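Local coordinates for protein L-lysine 6-oxidase (Marinomonas mediterranea, PDB 3WEU) that oxidises the epsilon-amino group of free L-lysine with a cysteine tryptophylquinone cofactor, releasing ammonium and the hydrogen peroxide that gives this secreted enzyme its antibacterial activity, at residues Glu254-Thr260 against Arg305-Tyr309; Pro26-Gly31 against Thr436-Asn441; Asp263-Asp267 against Asp406-Leu410; Met318-Phe322 against Tyr342-Phe346. One frame throughout, in Å; residues are numbered along the deposited sequence. Where two conformers were deposited one is given.

Overall arrangement
From the N terminus, the chain leaves strand 22-24 and enters the loop segment 26-31, which waits some 400 residues for its partner, 436-441; contact 2 closes the longest loop, and the other three are nested within it. Contact 1 joins the segment before helix 261-272 to the end of helix 295-308. Contact 3 crosses it, since 263-267 lies between the two segments of contact 1 while 406-410 comes later; an Arg-305 to Asp-263 salt bridge links the two. Contact 4, nested inside contact 3, closes a short loop onto helix 336-344. Contact 2 ties the N-terminal region to helix 433-439, while contacts 1, 3 and 4 hold together helices 261-272, 295-308, 336-344 and 407-418 and their loops.

Contact 1: Glu254-Thr260 against Arg305-Tyr309; sequences EIVNIST and RISQY. With EDO (1,2-ethanediol), chain M.
Residues 254-260 run irregular and mostly extended past the C-terminal end of helix 295-308, with CA atoms 5.4 Å apart at Ile-258 and Arg-305 and 6.2 Å at Ile-255 and Gln-308. Arg-305 points toward the loop; NH1 donates to Ile-258 O (2.9 Å) and forms a salt bridge with Asp-263, NE and NH2 donate to O2 and O1 of a probable crystallisation additive, ethanediol (2.8 and 2.9 Å), and NH2 to a water also bonded to Thr-260 OG1. Val-256 CG1 and Thr-260 CG2 lie over one guanidinium face. Ile-306 CG1 packs on Ile-258 CD1 at 3.8 Å. Gln-308 (m, t) suits the place because its amide can both donate and accept, bracketing Ile-255: NE2 to Glu-254 O (2.8 Å), OE1 from Val-256 N (3.0 Å). Tyr-309 OH accepts from Ile-258 N (3.0 Å), and Ile-258 CD1 makes a CH-pi contact 4.0 Å from the ring centroid. Thus Arg-305, Gln-308 and Tyr-309 bind the backbone of an irregular connection leading into the Thr-260 N-cap of helix 261-272.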
loop_
_atom_site.group_PDB
_atom_site.type_symbol
_atom_site.label_atom_id
_atom_site.label_comp_id
_atom_site.label_asym_id
_atom_site.label_seq_id
_atom_site.Cartn_x
_atom_site.Cartn_y
_atom_site.Cartn_z
ATOM N N GLU A 254 -14.830 31.884 -17.435
ATOM C CA GLU A 254 -14.533 33.145 -18.105
ATOM C C GLU A 254 -13.107 33.242 -18.622
ATOM O O GLU A 254 -12.787 34.216 -19.304
ATOM C CB GLU A 254 -14.782 34.281 -17.167
ATOM C CG GLU A 254 -16.238 34.387 -16.798
ATOM C CD GLU A 254 -16.525 35.174 -15.515
ATOM O OE1 GLU A 254 -17.355 36.134 -15.533
ATOM O OE2 GLU A 254 -15.961 34.813 -14.447
ATOM N N ILE A 255 -12.242 32.311 -18.258
ATOM C CA ILE A 255 -10.839 32.339 -18.661
ATOM C C ILE A 255 -10.667 31.372 -19.835
ATOM O O ILE A 255 -11.042 30.213 -19.755
ATOM C CB ILE A 255 -9.928 31.938 -17.491
ATOM C CG1 ILE A 255 -10.214 32.908 -16.319
ATOM C CG2 ILE A 255 -8.465 31.965 -17.909
ATOM C CD1 ILE A 255 -9.379 32.830 -15.118
ATOM N N VAL A 256 -10.171 31.908 -20.948
ATOM C CA VAL A 256 -10.097 31.189 -22.210
ATOM C C VAL A 256 -8.660 30.711 -22.481
ATOM O O VAL A 256 -7.703 31.449 -22.244
ATOM C CB VAL A 256 -10.526 32.182 -23.303
ATOM C CG1 VAL A 256 -10.499 31.566 -24.690
ATOM C CG2 VAL A 256 -11.925 32.724 -23.017
ATOM N N ASN A 257 -8.541 29.499 -22.994
ATOM C CA ASN A 257 -7.273 28.926 -23.410
ATOM C C ASN A 257 -6.704 29.676 -24.607
ATOM O O ASN A 257 -7.413 30.036 -25.538
ATOM C CB ASN A 257 -7.448 27.431 -23.714
ATOM C CG ASN A 257 -7.836 26.632 -22.463
ATOM O OD1 ASN A 257 -6.973 26.285 -21.675
ATOM N ND2 ASN A 257 -9.132 26.409 -22.245
ATOM N N ILE A 258 -5.395 29.930 -24.557
ATOM C CA ILE A 258 -4.713 30.548 -25.648
ATOM C C ILE A 258 -5.003 29.877 -26.991
ATOM O O ILE A 258 -5.329 30.572 -27.970
ATOM C CB ILE A 258 -3.213 30.667 -25.382
ATOM C CG1 ILE A 258 -2.941 31.743 -24.307
ATOM C CG2 ILE A 258 -2.470 31.055 -26.697
ATOM C CD1 ILE A 258 -1.555 31.622 -23.643
ATOM N N SER A 259 -4.906 28.555 -27.028
ATOM C CA SER A 259 -5.370 27.771 -28.186
ATOM C C SER A 259 -6.509 26.855 -27.693
ATOM O O SER A 259 -6.317 25.951 -26.852
ATOM C CB SER A 259 -4.237 26.976 -28.853
ATOM O OG SER A 259 -3.110 27.816 -29.176
ATOM N N THR A 260 -7.700 27.177 -28.149
ATOM C CA THR A 260 -8.921 26.432 -27.834
ATOM C C THR A 260 -9.134 25.308 -28.830
ATOM O O THR A 260 -8.538 25.274 -29.936
ATOM C CB THR A 260 -10.195 27.293 -27.857
ATOM O OG1 THR A 260 -10.555 27.589 -29.220
ATOM C CG2 THR A 260 -9.992 28.628 -27.142
ATOM N N ARG A 305 -6.352 36.498 -24.232
ATOM C CA ARG A 305 -6.291 35.202 -23.529
ATOM C C ARG A 305 -5.046 35.195 -22.643
ATOM O O ARG A 305 -5.136 34.865 -21.474
ATOM C CB ARG A 305 -6.309 34.079 -24.550
ATOM C CG ARG A 305 -7.640 33.937 -25.210
ATOM C CD ARG A 305 -7.517 33.218 -26.512
ATOM N NE ARG A 305 -8.782 33.206 -27.216
ATOM C CZ ARG A 305 -9.020 32.344 -28.205
ATOM N NH1 ARG A 305 -8.077 31.468 -28.559
ATOM N NH2 ARG A 305 -10.206 32.319 -28.822
ATOM N N ILE A 306 -3.913 35.610 -23.196
ATOM C CA ILE A 306 -2.657 35.634 -22.497
ATOM C C ILE A 306 -2.835 36.466 -21.198
ATOM O O ILE A 306 -2.414 36.046 -20.105
ATOM C CB ILE A 306 -1.538 36.253 -23.330
ATOM C CG1 ILE A 306 -1.128 35.321 -24.474
ATOM C CG2 ILE A 306 -0.347 36.442 -22.462
ATOM C CD1 ILE A 306 -0.307 36.028 -25.516
ATOM N N SER A 307 -3.542 37.580 -21.316
ATOM C CA SER A 307 -3.729 38.527 -20.185
ATOM C C SER A 307 -4.549 37.999 -19.028
ATOM O O SER A 307 -4.551 38.616 -18.004
ATOM C CB SER A 307 -4.402 39.823 -20.653
ATOM O OG SER A 307 -5.788 39.679 -20.815
ATOM N N GLN A 308 -5.297 36.900 -19.228
ATOM C CA GLN A 308 -6.154 36.302 -18.205
ATOM C C GLN A 308 -5.441 35.239 -17.371
ATOM O O GLN A 308 -5.875 34.953 -16.278
ATOM C CB GLN A 308 -7.389 35.632 -18.836
ATOM C CG GLN A 308 -8.394 36.547 -19.514
ATOM C CD GLN A 308 -9.630 35.745 -20.012
ATOM O OE1 GLN A 308 -9.566 34.838 -20.964
ATOM N NE2 GLN A 308 -10.801 36.136 -19.419
ATOM N N TYR A 309 -4.366 34.626 -17.896
ATOM C CA TYR A 309 -3.739 33.477 -17.219
ATOM C C TYR A 309 -3.277 33.813 -15.792
ATOM O O TYR A 309 -3.218 32.949 -14.907
ATOM C CB TYR A 309 -2.580 32.902 -18.046
ATOM C CG TYR A 309 -2.985 31.917 -19.096
ATOM C CD1 TYR A 309 -4.140 32.073 -19.842
ATOM C CD2 TYR A 309 -2.213 30.779 -19.365
ATOM C CE1 TYR A 309 -4.479 31.182 -20.809
ATOM C CE2 TYR A 309 -2.557 29.885 -20.353
ATOM C CZ TYR A 309 -3.683 30.091 -21.070
ATOM O OH TYR A 309 -4.019 29.182 -22.049
HETATM C C1 EDO M . -12.196 35.614 -28.072
HETATM O O1 EDO M . -12.325 34.327 -28.698
HETATM C C2 EDO M . -12.148 35.379 -26.604
HETATM O O2 EDO M . -10.812 34.999 -26.416
HETATM O O HOH W 1 -10.871 30.087 -30.486
#

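Contact 2: Pro26-Gly31 against Thr436-Asn441; sequences PMEIGG and TASIGN
A type II beta turn, Glu-28 to Gly-31, sits against the C-terminal end of helix 433-439, joining the N-terminal family region to the C-terminal one. Gly-31 N to Glu-28 O at 3.0 Å closes the turn. Gly-30 has phi/psi of 84/8, where a CB would press on the preceding carbonyl O, so glycine fits; at Gly-31 a CB would strike Glu-28 CG. Gly-440 N bonds to Thr-436 O (2.8 Å) and Asn-441 N to Ser-438 O (3.1 Å).

Van der Waals packing involves Ala-437 and Ile-29. Ala-437, its CA 4.4 Å from that of Glu-28, points its small CB toward the loop, meeting Met-27 C and Glu-28 N, both at 3.7 Å, letting the backbones come close. Ile-29 (m, t) lays CG1 on Thr-436 O and CG2 on Gly-440 O, each 3.6 Å; a CB on Gly-440 would collide with Ile-29 CD1. Ile-29 also touches Val-256, and Pro-26 CB reaches Asn-441 ND2 at 3.6 Å.

The polar link falls to Asn-441 (m), whose amide, donor and acceptor in one plane, pairs with the backbone groups that flank Ile-29: ND2 donates to Glu-28 O at 3.2 Å, and Gly-30 N donates to OD1 at 2.8 Å.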
loop_
_atom_site.group_PDB
_atom_site.type_symbol
_atom_site.label_atom_id
_atom_site.label_comp_id
_atom_site.label_asym_id
_atom_site.label_seq_id
_atom_site.Cartn_x
_atom_site.Cartn_y
_atom_site.Cartn_z
ATOM N N PRO A 26 -22.744 27.841 -22.359
ATOM C CA PRO A 26 -22.224 29.158 -22.691
ATOM C C PRO A 26 -22.629 29.470 -24.123
ATOM O O PRO A 26 -22.769 28.552 -24.913
ATOM C CB PRO A 26 -20.728 28.940 -22.685
ATOM C CG PRO A 26 -20.485 27.853 -21.658
ATOM C CD PRO A 26 -21.689 26.939 -21.836
ATOM N N MET A 27 -22.728 30.741 -24.438
ATOM C CA MET A 27 -23.164 31.206 -25.723
ATOM C C MET A 27 -22.059 31.911 -26.460
ATOM O O MET A 27 -22.250 32.386 -27.560
ATOM C CB MET A 27 -24.388 32.090 -25.582
ATOM C CG MET A 27 -25.540 31.212 -25.052
ATOM S SD MET A 27 -27.063 32.138 -24.677
ATOM C CE MET A 27 -27.762 32.000 -26.340
ATOM N N GLU A 28 -20.861 31.902 -25.892
ATOM C CA GLU A 28 -19.725 32.443 -26.564
ATOM C C GLU A 28 -18.483 31.887 -25.890
ATOM O O GLU A 28 -18.554 31.278 -24.816
ATOM C CB GLU A 28 -19.719 33.985 -26.465
ATOM C CG GLU A 28 -19.528 34.513 -25.076
ATOM C CD GLU A 28 -19.713 36.046 -24.957
ATOM O OE1 GLU A 28 -19.377 36.796 -25.863
ATOM O OE2 GLU A 28 -20.102 36.514 -23.909
ATOM N N ILE A 29 -17.358 32.083 -26.543
ATOM C CA ILE A 29 -16.033 31.678 -25.983
ATOM C C ILE A 29 -15.743 32.535 -24.768
ATOM O O ILE A 29 -15.819 33.747 -24.800
ATOM C CB ILE A 29 -14.933 31.778 -27.018
ATOM C CG1 ILE A 29 -15.236 30.874 -28.217
ATOM C CG2 ILE A 29 -13.584 31.441 -26.420
ATOM C CD1 ILE A 29 -14.067 30.755 -29.145
ATOM N N GLY A 30 -15.515 31.893 -23.635
ATOM C CA GLY A 30 -15.250 32.644 -22.389
ATOM C C GLY A 30 -16.551 33.076 -21.692
ATOM O O GLY A 30 -16.502 33.808 -20.737
ATOM N N GLY A 31 -17.689 32.590 -22.206
ATOM C CA GLY A 31 -18.975 32.957 -21.705
ATOM C C GLY A 31 -19.377 32.138 -20.519
ATOM O O GLY A 31 -19.030 30.933 -20.425
ATOM N N THR A 436 -18.392 27.681 -32.712
ATOM C CA THR A 436 -17.200 28.064 -31.938
ATOM C C THR A 436 -17.481 28.108 -30.438
ATOM O O THR A 436 -16.562 27.893 -29.627
ATOM C CB THR A 436 -16.633 29.384 -32.457
ATOM O OG1 THR A 436 -17.569 30.435 -32.238
ATOM C CG2 THR A 436 -16.305 29.267 -33.914
ATOM N N ALA A 437 -18.741 28.388 -30.054
ATOM C CA ALA A 437 -19.067 28.644 -28.669
ATOM C C ALA A 437 -19.016 27.409 -27.820
ATOM O O ALA A 437 -18.938 27.554 -26.627
ATOM C CB ALA A 437 -20.442 29.256 -28.515
ATOM N N SER A 438 -19.119 26.224 -28.407
ATOM C CA SER A 438 -19.053 25.026 -27.616
ATOM C C SER A 438 -17.593 24.672 -27.380
ATOM O O SER A 438 -17.079 24.730 -26.234
ATOM C CB SER A 438 -19.776 23.878 -28.334
ATOM O OG SER A 438 -19.326 23.802 -29.682
ATOM N N ILE A 439 -16.923 24.308 -28.464
ATOM C CA ILE A 439 -15.558 23.804 -28.368
ATOM C C ILE A 439 -14.517 24.886 -28.137
ATOM O O ILE A 439 -13.403 24.578 -27.759
ATOM C CB ILE A 439 -15.186 22.918 -29.544
ATOM C CG1 ILE A 439 -15.413 23.611 -30.854
ATOM C CG2 ILE A 439 -16.003 21.637 -29.490
ATOM C CD1 ILE A 439 -14.679 22.878 -31.979
ATOM N N GLY A 440 -14.874 26.146 -28.314
ATOM C CA GLY A 440 -13.970 27.257 -27.977
ATOM C C GLY A 440 -13.784 27.351 -26.479
ATOM O O GLY A 440 -12.790 27.944 -26.026
ATOM N N ASN A 441 -14.673 26.685 -25.734
ATOM C CA ASN A 441 -14.501 26.552 -24.274
ATOM C C ASN A 441 -13.766 25.309 -23.803
ATOM O O ASN A 441 -13.753 25.030 -22.616
ATOM C CB ASN A 441 -15.864 26.705 -23.639
ATOM C CG ASN A 441 -16.392 28.113 -23.828
ATOM O OD1 ASN A 441 -15.673 29.060 -23.554
ATOM N ND2 ASN A 441 -17.607 28.251 -24.294
#

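Contact 3: Asp263-Asp267 against Asp406-Leu410; sequences DTCFD and DATQL
A capping box at the start of helix 407-418 is set against the side of helix 261-272. Asp-406, the N-cap residue, has extended backbone angles (-78/166) and chi1 p, which bring OD1 to Gln-409 N at 2.9 Å and, weakly, to Thr-408 N at 3.1 Å. In return Asp-406 N donates to Gln-409 OE1 at 3.1 Å, Gln-409 being m, t; that oxygen also meets Ser-259 OG. Leu-410 N then bonds to Asp-406 O at 3.0 Å, as Asp-267 N does to Asp-263 O (2.9 Å).

The closest CA pair is Asp-267 with Thr-408, 5.3 Å apart. Thr-408 OG1 donates a hydrogen bond to OD1 of Asp-267 (chi1 t) at 2.6 Å, and Thr-408 N gives the same OD1 a weak bond of 3.2 Å. Thr-408 suits twice over: its CG2 packs on Phe-266 CE2 at 3.6 Å.

Three waters complete the joint: one links Asp-263 OD1 to Gln-409 NE2, another Thr-264 OG1 to Asp-406 OD2, a third Asp-267 OD2 to Ala-407 N.

Carboxylates crowd here, Asp-267 OD1 and Asp-406 OD1 lying 4.0 Å apart. Their charge is met by NH groups at the helix start, by water, and by salt bridges from Asp-267 to Arg-271 and from Asp-263 to Arg-305, Asp-263 OD2 also accepting from Thr-260 N; this implies a buried joint held largely by polar groups, with Phe-266 on Thr-408 as its apolar contact.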
loop_
_atom_site.group_PDB
_atom_site.type_symbol
_atom_site.label_atom_id
_atom_site.label_comp_id
_atom_site.label_asym_id
_atom_site.label_seq_id
_atom_site.Cartn_x
_atom_site.Cartn_y
_atom_site.Cartn_z
ATOM N N ASP A 263 -9.978 26.769 -32.094
ATOM C CA ASP A 263 -8.763 27.074 -32.858
ATOM C C ASP A 263 -8.252 25.764 -33.525
ATOM O O ASP A 263 -7.847 25.804 -34.683
ATOM C CB ASP A 263 -7.663 27.678 -32.019
ATOM C CG ASP A 263 -8.073 28.950 -31.397
ATOM O OD1 ASP A 263 -8.605 29.787 -32.111
ATOM O OD2 ASP A 263 -7.961 29.085 -30.166
ATOM N N THR A 264 -8.311 24.638 -32.820
ATOM C CA THR A 264 -7.850 23.373 -33.396
ATOM C C THR A 264 -8.659 23.040 -34.654
ATOM O O THR A 264 -8.096 22.746 -35.751
ATOM C CB THR A 264 -7.908 22.225 -32.405
ATOM O OG1 THR A 264 -7.052 22.507 -31.292
ATOM C CG2 THR A 264 -7.482 20.904 -33.082
ATOM N N CYS A 265 -9.985 23.078 -34.520
ATOM C CA CYS A 265 -10.861 22.734 -35.650
ATOM C C CYS A 265 -10.642 23.697 -36.817
ATOM O O CYS A 265 -10.625 23.249 -37.966
ATOM C CB CYS A 265 -12.351 22.666 -35.242
ATOM S SG CYS A 265 -12.671 21.260 -34.178
ATOM N N PHE A 266 -10.502 25.004 -36.534
ATOM C CA PHE A 266 -10.263 26.007 -37.527
ATOM C C PHE A 266 -8.950 25.731 -38.283
ATOM O O PHE A 266 -8.907 25.719 -39.492
ATOM C CB PHE A 266 -10.233 27.415 -36.866
ATOM C CG PHE A 266 -10.118 28.530 -37.836
ATOM C CD1 PHE A 266 -11.185 28.808 -38.682
ATOM C CD2 PHE A 266 -8.929 29.226 -38.015
ATOM C CE1 PHE A 266 -11.063 29.795 -39.653
ATOM C CE2 PHE A 266 -8.826 30.234 -38.938
ATOM C CZ PHE A 266 -9.902 30.543 -39.756
ATOM N N ASP A 267 -7.877 25.472 -37.531
ATOM C CA ASP A 267 -6.561 25.217 -38.139
ATOM C C ASP A 267 -6.609 23.979 -39.044
ATOM O O ASP A 267 -6.107 24.017 -40.169
ATOM C CB ASP A 267 -5.564 25.004 -36.996
ATOM C CG ASP A 267 -4.199 24.552 -37.443
ATOM O OD1 ASP A 267 -3.599 25.240 -38.304
ATOM O OD2 ASP A 267 -3.740 23.533 -36.855
ATOM N N ASP A 406 -1.040 27.204 -32.498
ATOM C CA ASP A 406 -1.275 26.353 -33.644
ATOM C C ASP A 406 -0.820 27.068 -34.914
ATOM O O ASP A 406 -0.550 28.245 -34.892
ATOM C CB ASP A 406 -2.721 25.768 -33.698
ATOM C CG ASP A 406 -3.800 26.743 -34.067
ATOM O OD1 ASP A 406 -3.605 27.519 -35.033
ATOM O OD2 ASP A 406 -4.951 26.658 -33.461
ATOM N N ALA A 407 -0.695 26.324 -35.994
ATOM C CA ALA A 407 -0.042 26.830 -37.188
ATOM C C ALA A 407 -0.800 27.999 -37.799
ATOM O O ALA A 407 -0.182 28.947 -38.266
ATOM C CB ALA A 407 0.135 25.719 -38.211
ATOM N N THR A 408 -2.111 27.992 -37.652
ATOM C CA THR A 408 -2.936 29.083 -38.200
ATOM C C THR A 408 -2.863 30.340 -37.346
ATOM O O THR A 408 -2.640 31.452 -37.859
ATOM C CB THR A 408 -4.358 28.593 -38.520
ATOM O OG1 THR A 408 -4.232 27.514 -39.478
ATOM C CG2 THR A 408 -5.249 29.743 -39.048
ATOM N N GLN A 409 -2.943 30.171 -35.999
ATOM C CA GLN A 409 -2.729 31.310 -35.159
ATOM C C GLN A 409 -1.407 31.938 -35.443
ATOM O O GLN A 409 -1.272 33.145 -35.480
ATOM C CB GLN A 409 -2.806 30.910 -33.694
ATOM C CG GLN A 409 -4.141 30.414 -33.243
ATOM C CD GLN A 409 -4.097 29.911 -31.799
ATOM O OE1 GLN A 409 -3.300 28.999 -31.466
ATOM N NE2 GLN A 409 -4.879 30.543 -30.934
ATOM N N LEU A 410 -0.388 31.123 -35.585
ATOM C CA LEU A 410 0.961 31.695 -35.704
ATOM C C LEU A 410 1.161 32.351 -37.076
ATOM O O LEU A 410 1.782 33.429 -37.191
ATOM C CB LEU A 410 1.978 30.622 -35.449
ATOM C CG LEU A 410 3.419 31.053 -35.498
ATOM C CD1 LEU A 410 3.778 31.923 -34.287
ATOM C CD2 LEU A 410 4.402 29.898 -35.603
HETATM O O HOH W 2 -6.984 32.504 -31.955
HETATM O O HOH W 3 -5.112 24.557 -31.646
HETATM O O HOH W 4 -1.145 23.412 -35.935
#

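Contact 4: Met318-Phe322 against Tyr342-Phe346; sequences MSGFF and YYNYF
An aromatic cluster of Phe-321, Tyr-342, Tyr-345 and Phe-346 packs the 3-10 segment that runs through residues 318-321 against the end of helix 336-344. This segment begins earlier in the chain; in its last part Met-318 O accepts from Phe-321 N at 3.0 Å, and Ser-319 O from Phe-322 N at 3.1 Å. Gly-320 barely touches the other segment, its O 4.5 Å from Tyr-342 CE2.

Phe-321 is the hub, its CA 7.1 Å from that of Tyr-342. With chi1 m and chi2 -84°, its flat, apolar ring slots among three others. Its edge meets the face of Tyr-342 in a T-shaped pair (centroids 5.0 Å, planes at 76°), for which Tyr-342 takes chi1 t. Phe-346, chi1 m, turns its own edge to the Phe-321 face, offset, with centroids 5.7 Å apart and planes at 90°. Phe-321 CZ also touches Tyr-345 CB at 3.5 Å. A tyrosine suits position 342 because its hydroxyl reaches the backbone opposite: Tyr-342 OH donates to Phe-321 O at 2.6 Å.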
loop_
_atom_site.group_PDB
_atom_site.type_symbol
_atom_site.label_atom_id
_atom_site.label_comp_id
_atom_site.label_asym_id
_atom_site.label_seq_id
_atom_site.Cartn_x
_atom_site.Cartn_y
_atom_site.Cartn_z
ATOM N N MET A 318 4.882 36.524 -19.389
ATOM C CA MET A 318 3.983 36.808 -20.498
ATOM C C MET A 318 3.427 38.211 -20.507
ATOM O O MET A 318 2.805 38.632 -21.493
ATOM C CB MET A 318 2.814 35.807 -20.570
ATOM C CG MET A 318 3.341 34.374 -20.768
ATOM S SD MET A 318 2.280 33.248 -21.654
ATOM C CE MET A 318 1.072 32.794 -20.458
ATOM N N SER A 319 3.759 38.968 -19.465
ATOM C CA SER A 319 3.180 40.311 -19.321
ATOM C C SER A 319 3.563 41.242 -20.426
ATOM O O SER A 319 2.765 42.086 -20.838
ATOM C CB SER A 319 3.457 40.878 -17.923
ATOM O OG SER A 319 4.820 41.103 -17.856
ATOM N N GLY A 320 4.770 41.136 -20.940
ATOM C CA GLY A 320 5.177 41.989 -22.061
ATOM C C GLY A 320 4.365 41.805 -23.328
ATOM O O GLY A 320 4.479 42.624 -24.223
ATOM N N PHE A 321 3.580 40.739 -23.412
ATOM C CA PHE A 321 2.823 40.448 -24.565
ATOM C C PHE A 321 1.410 41.019 -24.496
ATOM O O PHE A 321 0.646 40.866 -25.475
ATOM C CB PHE A 321 2.883 38.968 -24.893
ATOM C CG PHE A 321 4.302 38.518 -25.135
ATOM C CD1 PHE A 321 4.866 38.677 -26.393
ATOM C CD2 PHE A 321 5.138 38.109 -24.097
ATOM C CE1 PHE A 321 6.220 38.366 -26.639
ATOM C CE2 PHE A 321 6.481 37.828 -24.318
ATOM C CZ PHE A 321 7.032 37.943 -25.597
ATOM N N PHE A 322 1.044 41.626 -23.376
ATOM C CA PHE A 322 -0.230 42.301 -23.331
ATOM C C PHE A 322 -0.090 43.685 -22.666
ATOM O O PHE A 322 -1.035 44.254 -22.161
ATOM C CB PHE A 322 -1.332 41.476 -22.728
ATOM C CG PHE A 322 -1.074 41.006 -21.331
ATOM C CD1 PHE A 322 -1.609 41.670 -20.270
ATOM C CD2 PHE A 322 -0.328 39.871 -21.096
ATOM C CE1 PHE A 322 -1.439 41.208 -18.951
ATOM C CE2 PHE A 322 -0.152 39.393 -19.788
ATOM C CZ PHE A 322 -0.702 40.052 -18.721
ATOM N N TYR A 342 8.075 41.093 -31.069
ATOM C CA TYR A 342 6.978 40.438 -30.344
ATOM C C TYR A 342 6.743 39.043 -30.946
ATOM O O TYR A 342 6.741 38.036 -30.269
ATOM C CB TYR A 342 5.718 41.340 -30.459
ATOM C CG TYR A 342 4.458 40.897 -29.778
ATOM C CD1 TYR A 342 3.780 39.746 -30.163
ATOM C CD2 TYR A 342 3.904 41.661 -28.742
ATOM C CE1 TYR A 342 2.588 39.344 -29.524
ATOM C CE2 TYR A 342 2.748 41.240 -28.094
ATOM C CZ TYR A 342 2.083 40.102 -28.500
ATOM O OH TYR A 342 0.943 39.700 -27.833
ATOM N N TYR A 343 6.621 38.983 -32.269
ATOM C CA TYR A 343 6.412 37.750 -32.967
ATOM C C TYR A 343 7.569 36.751 -32.841
ATOM O O TYR A 343 7.357 35.554 -32.686
ATOM C CB TYR A 343 6.227 38.049 -34.478
ATOM C CG TYR A 343 6.208 36.810 -35.328
ATOM C CD1 TYR A 343 5.101 36.013 -35.404
ATOM C CD2 TYR A 343 7.311 36.429 -36.077
ATOM C CE1 TYR A 343 5.075 34.859 -36.223
ATOM C CE2 TYR A 343 7.305 35.304 -36.882
ATOM C CZ TYR A 343 6.168 34.509 -36.952
ATOM O OH TYR A 343 6.157 33.339 -37.706
ATOM N N ASN A 344 8.777 37.277 -32.880
ATOM C CA ASN A 344 9.958 36.404 -32.853
ATOM C C ASN A 344 10.180 35.795 -31.481
ATOM O O ASN A 344 10.989 34.894 -31.346
ATOM C CB ASN A 344 11.184 37.128 -33.333
ATOM C CG ASN A 344 11.223 37.270 -34.840
ATOM O OD1 ASN A 344 10.801 36.373 -35.564
ATOM N ND2 ASN A 344 11.960 38.268 -35.288
ATOM N N TYR A 345 9.421 36.244 -30.463
ATOM C CA TYR A 345 9.438 35.562 -29.179
ATOM C C TYR A 345 8.499 34.385 -29.079
ATOM O O TYR A 345 8.520 33.647 -28.041
ATOM C CB TYR A 345 9.126 36.569 -28.076
ATOM C CG TYR A 345 10.279 37.461 -27.632
ATOM C CD1 TYR A 345 11.573 36.928 -27.362
ATOM C CD2 TYR A 345 10.095 38.821 -27.430
ATOM C CE1 TYR A 345 12.618 37.764 -26.875
ATOM C CE2 TYR A 345 11.136 39.650 -26.966
ATOM C CZ TYR A 345 12.352 39.106 -26.656
ATOM O OH TYR A 345 13.311 39.872 -26.189
ATOM N N PHE A 346 7.672 34.166 -30.112
ATOM C CA PHE A 346 6.811 32.967 -30.173
ATOM C C PHE A 346 7.584 31.814 -30.733
ATOM O O PHE A 346 8.353 31.969 -31.668
ATOM C CB PHE A 346 5.521 33.244 -30.929
ATOM C CG PHE A 346 4.537 34.064 -30.112
ATOM C CD1 PHE A 346 4.779 35.384 -29.803
ATOM C CD2 PHE A 346 3.393 33.477 -29.670
ATOM C CE1 PHE A 346 3.899 36.114 -29.014
ATOM C CE2 PHE A 346 2.486 34.156 -28.876
ATOM C CZ PHE A 346 2.736 35.478 -28.530
#